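Local coordinates for protein NANS (YJHS), A 9-O-acetyl N-acetylneuraminic acid esterase (Escherichia coli O157:H7 EDL933, PDB 3PT5) that probably hydrolyses the 9-O-acetyl group of 9-O-acetyl-N-acetylneuraminate, allowing the bacterium to grow on this host sialic acid, at residues A47-A59 and L115-C129. Residues are numbered along the deposited sequence; the frame is centred on the assembly and turned at random.
Sequences APHPRIKQLARFA and LPFIPDNAGILIVPC
Arg51 closes one end of this parallel strand pair by gripping the carbonyl of Ala122 side-on: NE lies 3.0 Å and NH2 2.8 Å from Ala122 O, near the guanidinium plane. Leu115 CD1 covers the centre of one guanidinium face, 3.7 Å from Arg51 CZ, while Asp120 O lies over the rim of the opposite face. A water accepts from Arg51 NH2 and donates to the carbonyls of Leu115, in the 3-10 segment 115-117, and of Ile118 just after it. Leu115 CD2 makes a CH-pi contact 3.8 Å from the centroid of the His49 ring and 9° off its normal. Within turn 49-52, His49 chi1 (-175°, CG anti to the backbone N) and the ring rotation together put Arg51 N near the ring plane, where ND1 receives its N-H in a nearly straight bond.

Between strands 52-55 and 122-129 the ladder alternates from Arg51 O to Ile124 N, Lys53 N to Ile124 O (2.8 Å), Lys53 O to Ile126 N (2.9 Å, 174° at the hydrogen) and Leu55 N to Ile126 O. On the face packed by helix 162-176, Leu55 CD2 meets Leu125 CD2 and its CD1 meets Val127 CG1, both at 4.2 Å; Ile52, Ile124 and Ile126 face helix 107-114. At the far end Arg57 NH1 reaches Pro128 O (2.9 Å), with Asp166 holding NH2 in a salt bridge and His81 O taking NE. Both ends of this pair in the SGNH hydrolase sheet are thus clasped by an arginine on a backbone carbonyl; at the Arg57 end, Arg170 also donates to Pro128 O, and Asp166 probably offsets part of the positive charge gathered there.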
# COMPACT_ATOMS: atom_id res chain seq x y z
N ALA A 47 4.44 -6.91 -14.51
CA ALA A 47 4.44 -6.06 -15.69
C ALA A 47 3.55 -4.84 -15.50
O ALA A 47 2.38 -4.97 -15.11
CB ALA A 47 3.94 -6.87 -16.91
N PRO A 48 4.07 -3.64 -15.79
CA PRO A 48 3.22 -2.45 -15.77
C PRO A 48 2.20 -2.57 -16.92
O PRO A 48 2.42 -3.36 -17.83
CB PRO A 48 4.21 -1.33 -16.09
CG PRO A 48 5.58 -1.90 -15.67
CD PRO A 48 5.47 -3.31 -16.11
N HIS A 49 1.11 -1.81 -16.85
CA HIS A 49 0.09 -1.84 -17.91
C HIS A 49 -0.25 -0.41 -18.26
O HIS A 49 -0.30 0.43 -17.36
CB HIS A 49 -1.16 -2.58 -17.42
CG HIS A 49 -2.20 -2.74 -18.48
ND1 HIS A 49 -2.97 -1.70 -18.93
CD2 HIS A 49 -2.60 -3.83 -19.18
CE1 HIS A 49 -3.80 -2.13 -19.87
NE2 HIS A 49 -3.58 -3.42 -20.05
N PRO A 50 -0.47 -0.11 -19.56
CA PRO A 50 -0.74 1.29 -19.91
C PRO A 50 -1.98 1.93 -19.29
O PRO A 50 -2.10 3.15 -19.30
CB PRO A 50 -0.89 1.25 -21.44
CG PRO A 50 -0.23 0.03 -21.88
CD PRO A 50 -0.34 -0.97 -20.75
N ARG A 51 -2.91 1.11 -18.80
CA ARG A 51 -4.12 1.64 -18.21
C ARG A 51 -4.02 1.78 -16.68
O ARG A 51 -4.98 2.23 -16.05
CB ARG A 51 -5.34 0.80 -18.60
CG ARG A 51 -5.74 0.97 -20.06
CD ARG A 51 -6.73 -0.13 -20.41
NE ARG A 51 -8.00 0.02 -19.72
CZ ARG A 51 -8.86 -0.98 -19.51
NH1 ARG A 51 -8.57 -2.21 -19.94
NH2 ARG A 51 -10.01 -0.76 -18.87
N ILE A 52 -2.86 1.44 -16.12
CA ILE A 52 -2.74 1.37 -14.65
C ILE A 52 -1.65 2.35 -14.23
O ILE A 52 -0.49 2.18 -14.60
CB ILE A 52 -2.35 -0.03 -14.19
CG1 ILE A 52 -3.45 -1.02 -14.59
CG2 ILE A 52 -2.11 -0.06 -12.66
CD1 ILE A 52 -3.15 -2.45 -14.23
N LYS A 53 -2.08 3.37 -13.50
CA LYS A 53 -1.27 4.57 -13.20
C LYS A 53 -1.17 4.81 -11.70
O LYS A 53 -1.85 4.14 -10.90
CB LYS A 53 -1.88 5.79 -13.89
CG LYS A 53 -2.07 5.66 -15.36
CD LYS A 53 -0.73 5.64 -16.10
CE LYS A 53 -0.99 5.65 -17.61
NZ LYS A 53 0.27 5.26 -18.32
N GLN A 54 -0.27 5.71 -11.33
CA GLN A 54 -0.17 6.16 -9.95
C GLN A 54 0.10 7.64 -9.94
O GLN A 54 0.51 8.20 -10.95
CB GLN A 54 0.92 5.39 -9.19
CG GLN A 54 2.38 5.69 -9.71
CD GLN A 54 3.43 4.91 -8.97
OE1 GLN A 54 3.45 4.91 -7.73
NE2 GLN A 54 4.34 4.24 -9.72
N LEU A 55 -0.12 8.28 -8.80
CA LEU A 55 0.32 9.65 -8.61
C LEU A 55 1.77 9.68 -8.18
O LEU A 55 2.13 9.10 -7.16
CB LEU A 55 -0.55 10.39 -7.59
CG LEU A 55 -2.01 10.76 -7.89
CD1 LEU A 55 -2.49 11.71 -6.81
CD2 LEU A 55 -2.18 11.43 -9.24
N ALA A 56 2.60 10.36 -8.97
CA ALA A 56 4.05 10.42 -8.70
C ALA A 56 4.42 11.16 -7.43
O ALA A 56 3.67 11.99 -6.93
CB ALA A 56 4.79 11.07 -9.88
N ARG A 57 5.62 10.88 -6.94
CA ARG A 57 6.17 11.53 -5.76
C ARG A 57 7.64 11.87 -5.99
O ARG A 57 8.06 12.99 -5.67
CB ARG A 57 6.04 10.65 -4.51
CG ARG A 57 6.47 11.37 -3.23
CD ARG A 57 6.35 10.49 -1.97
NE ARG A 57 5.01 9.92 -1.80
CZ ARG A 57 4.03 10.52 -1.14
NH1 ARG A 57 2.83 9.94 -1.02
NH2 ARG A 57 4.24 11.70 -0.56
N PHE A 58 8.40 10.91 -6.51
CA PHE A 58 9.86 11.03 -6.57
C PHE A 58 10.22 11.92 -7.75
O PHE A 58 9.36 12.31 -8.54
CB PHE A 58 10.52 9.65 -6.71
CG PHE A 58 10.00 8.62 -5.70
CD1 PHE A 58 9.68 8.97 -4.39
CD2 PHE A 58 9.86 7.29 -6.09
CE1 PHE A 58 9.20 8.01 -3.50
CE2 PHE A 58 9.40 6.33 -5.20
CZ PHE A 58 9.07 6.69 -3.92
N ALA A 59 11.51 12.23 -7.88
CA ALA A 59 11.96 13.11 -8.94
C ALA A 59 12.04 12.40 -10.30
O ALA A 59 12.11 13.04 -11.36
CB ALA A 59 13.31 13.72 -8.53
N LEU A 115 -8.66 -4.51 -13.08
CA LEU A 115 -8.82 -3.93 -14.41
C LEU A 115 -9.84 -4.67 -15.27
O LEU A 115 -10.59 -4.02 -15.99
CB LEU A 115 -7.45 -3.84 -15.12
CG LEU A 115 -7.36 -3.02 -16.41
CD1 LEU A 115 -7.46 -1.53 -16.17
CD2 LEU A 115 -6.04 -3.39 -17.05
N PRO A 116 -9.89 -6.02 -15.19
CA PRO A 116 -10.83 -6.66 -16.14
C PRO A 116 -12.28 -6.33 -15.85
O PRO A 116 -13.15 -6.56 -16.71
CB PRO A 116 -10.60 -8.15 -15.91
CG PRO A 116 -9.28 -8.26 -15.28
CD PRO A 116 -9.07 -7.03 -14.49
N PHE A 117 -12.56 -5.77 -14.68
CA PHE A 117 -13.92 -5.52 -14.24
C PHE A 117 -14.47 -4.12 -14.51
O PHE A 117 -15.64 -3.81 -14.20
CB PHE A 117 -14.01 -5.87 -12.76
CG PHE A 117 -13.81 -7.32 -12.50
CD1 PHE A 117 -14.86 -8.23 -12.66
CD2 PHE A 117 -12.57 -7.80 -12.11
CE1 PHE A 117 -14.67 -9.58 -12.41
CE2 PHE A 117 -12.38 -9.12 -11.86
CZ PHE A 117 -13.43 -10.03 -12.01
N ILE A 118 -13.64 -3.26 -15.10
CA ILE A 118 -14.04 -1.85 -15.32
C ILE A 118 -14.18 -1.56 -16.82
O ILE A 118 -13.72 -2.34 -17.65
CB ILE A 118 -13.03 -0.84 -14.67
CG1 ILE A 118 -11.74 -0.80 -15.46
CG2 ILE A 118 -12.77 -1.14 -13.18
CD1 ILE A 118 -10.76 0.24 -14.97
N PRO A 119 -14.84 -0.42 -17.19
CA PRO A 119 -15.07 -0.19 -18.61
C PRO A 119 -13.81 -0.02 -19.46
O PRO A 119 -12.84 0.46 -18.96
CB PRO A 119 -15.90 1.09 -18.62
CG PRO A 119 -16.61 1.08 -17.31
CD PRO A 119 -15.57 0.55 -16.35
N ASP A 120 -13.86 -0.40 -20.73
CA ASP A 120 -12.67 -0.26 -21.60
C ASP A 120 -12.03 1.14 -21.63
O ASP A 120 -10.85 1.26 -21.94
CB ASP A 120 -12.99 -0.64 -23.06
CG ASP A 120 -13.09 -2.13 -23.29
OD1 ASP A 120 -12.66 -2.93 -22.42
OD2 ASP A 120 -13.58 -2.50 -24.38
N ASN A 121 -12.81 2.18 -21.37
CA ASN A 121 -12.36 3.55 -21.52
C ASN A 121 -11.91 4.13 -20.17
O ASN A 121 -11.61 5.32 -20.05
CB ASN A 121 -13.45 4.39 -22.18
CG ASN A 121 -14.68 4.59 -21.28
OD1 ASN A 121 -15.09 3.68 -20.55
ND2 ASN A 121 -15.26 5.77 -21.34
N ALA A 122 -11.84 3.26 -19.17
CA ALA A 122 -11.37 3.63 -17.84
C ALA A 122 -10.03 2.99 -17.52
O ALA A 122 -9.69 1.90 -18.04
CB ALA A 122 -12.39 3.21 -16.80
N GLY A 123 -9.25 3.64 -16.67
CA GLY A 123 -8.05 3.02 -16.14
C GLY A 123 -8.17 2.97 -14.62
O GLY A 123 -9.19 3.31 -14.06
N ILE A 124 -7.09 2.54 -13.97
CA ILE A 124 -7.02 2.47 -12.52
C ILE A 124 -5.89 3.43 -12.11
O ILE A 124 -4.82 3.40 -12.72
CB ILE A 124 -6.66 1.03 -12.01
CG1 ILE A 124 -7.71 -0.05 -12.41
CG2 ILE A 124 -6.42 1.07 -10.50
CD1 ILE A 124 -8.97 -0.05 -11.57
N LEU A 125 -6.16 4.25 -11.09
CA LEU A 125 -5.21 5.25 -10.60
C LEU A 125 -4.99 4.99 -9.13
O LEU A 125 -5.88 5.20 -8.32
CB LEU A 125 -5.71 6.69 -10.79
CG LEU A 125 -4.80 7.82 -10.27
CD1 LEU A 125 -3.42 7.77 -10.91
CD2 LEU A 125 -5.46 9.19 -10.47
N ILE A 126 -3.80 4.51 -8.78
CA ILE A 126 -3.46 4.26 -7.38
C ILE A 126 -2.84 5.53 -6.77
O ILE A 126 -2.07 6.22 -7.44
CB ILE A 126 -2.45 3.07 -7.28
CG1 ILE A 126 -3.10 1.76 -7.78
CG2 ILE A 126 -1.87 2.92 -5.88
CD1 ILE A 126 -4.47 1.43 -7.28
N VAL A 127 -3.22 5.82 -5.53
CA VAL A 127 -2.68 6.96 -4.78
C VAL A 127 -1.83 6.40 -3.60
O VAL A 127 -2.35 6.09 -2.55
CB VAL A 127 -3.81 7.92 -4.28
CG1 VAL A 127 -3.22 9.16 -3.57
CG2 VAL A 127 -4.72 8.35 -5.44
N PRO A 128 -0.50 6.23 -3.82
CA PRO A 128 0.34 5.59 -2.81
C PRO A 128 0.76 6.59 -1.74
O PRO A 128 1.45 7.59 -2.03
CB PRO A 128 1.51 5.00 -3.63
CG PRO A 128 1.55 5.79 -4.88
CD PRO A 128 0.24 6.50 -5.07
N CYS A 129 0.34 6.29 -0.50
CA CYS A 129 0.62 7.13 0.67
C CYS A 129 1.10 6.33 1.88
O CYS A 129 0.59 6.54 2.97
CB CYS A 129 -0.63 7.95 1.04
SG CYS A 129 -1.28 8.95 -0.30
O HOH W 1 -10.91 -3.50 -18.70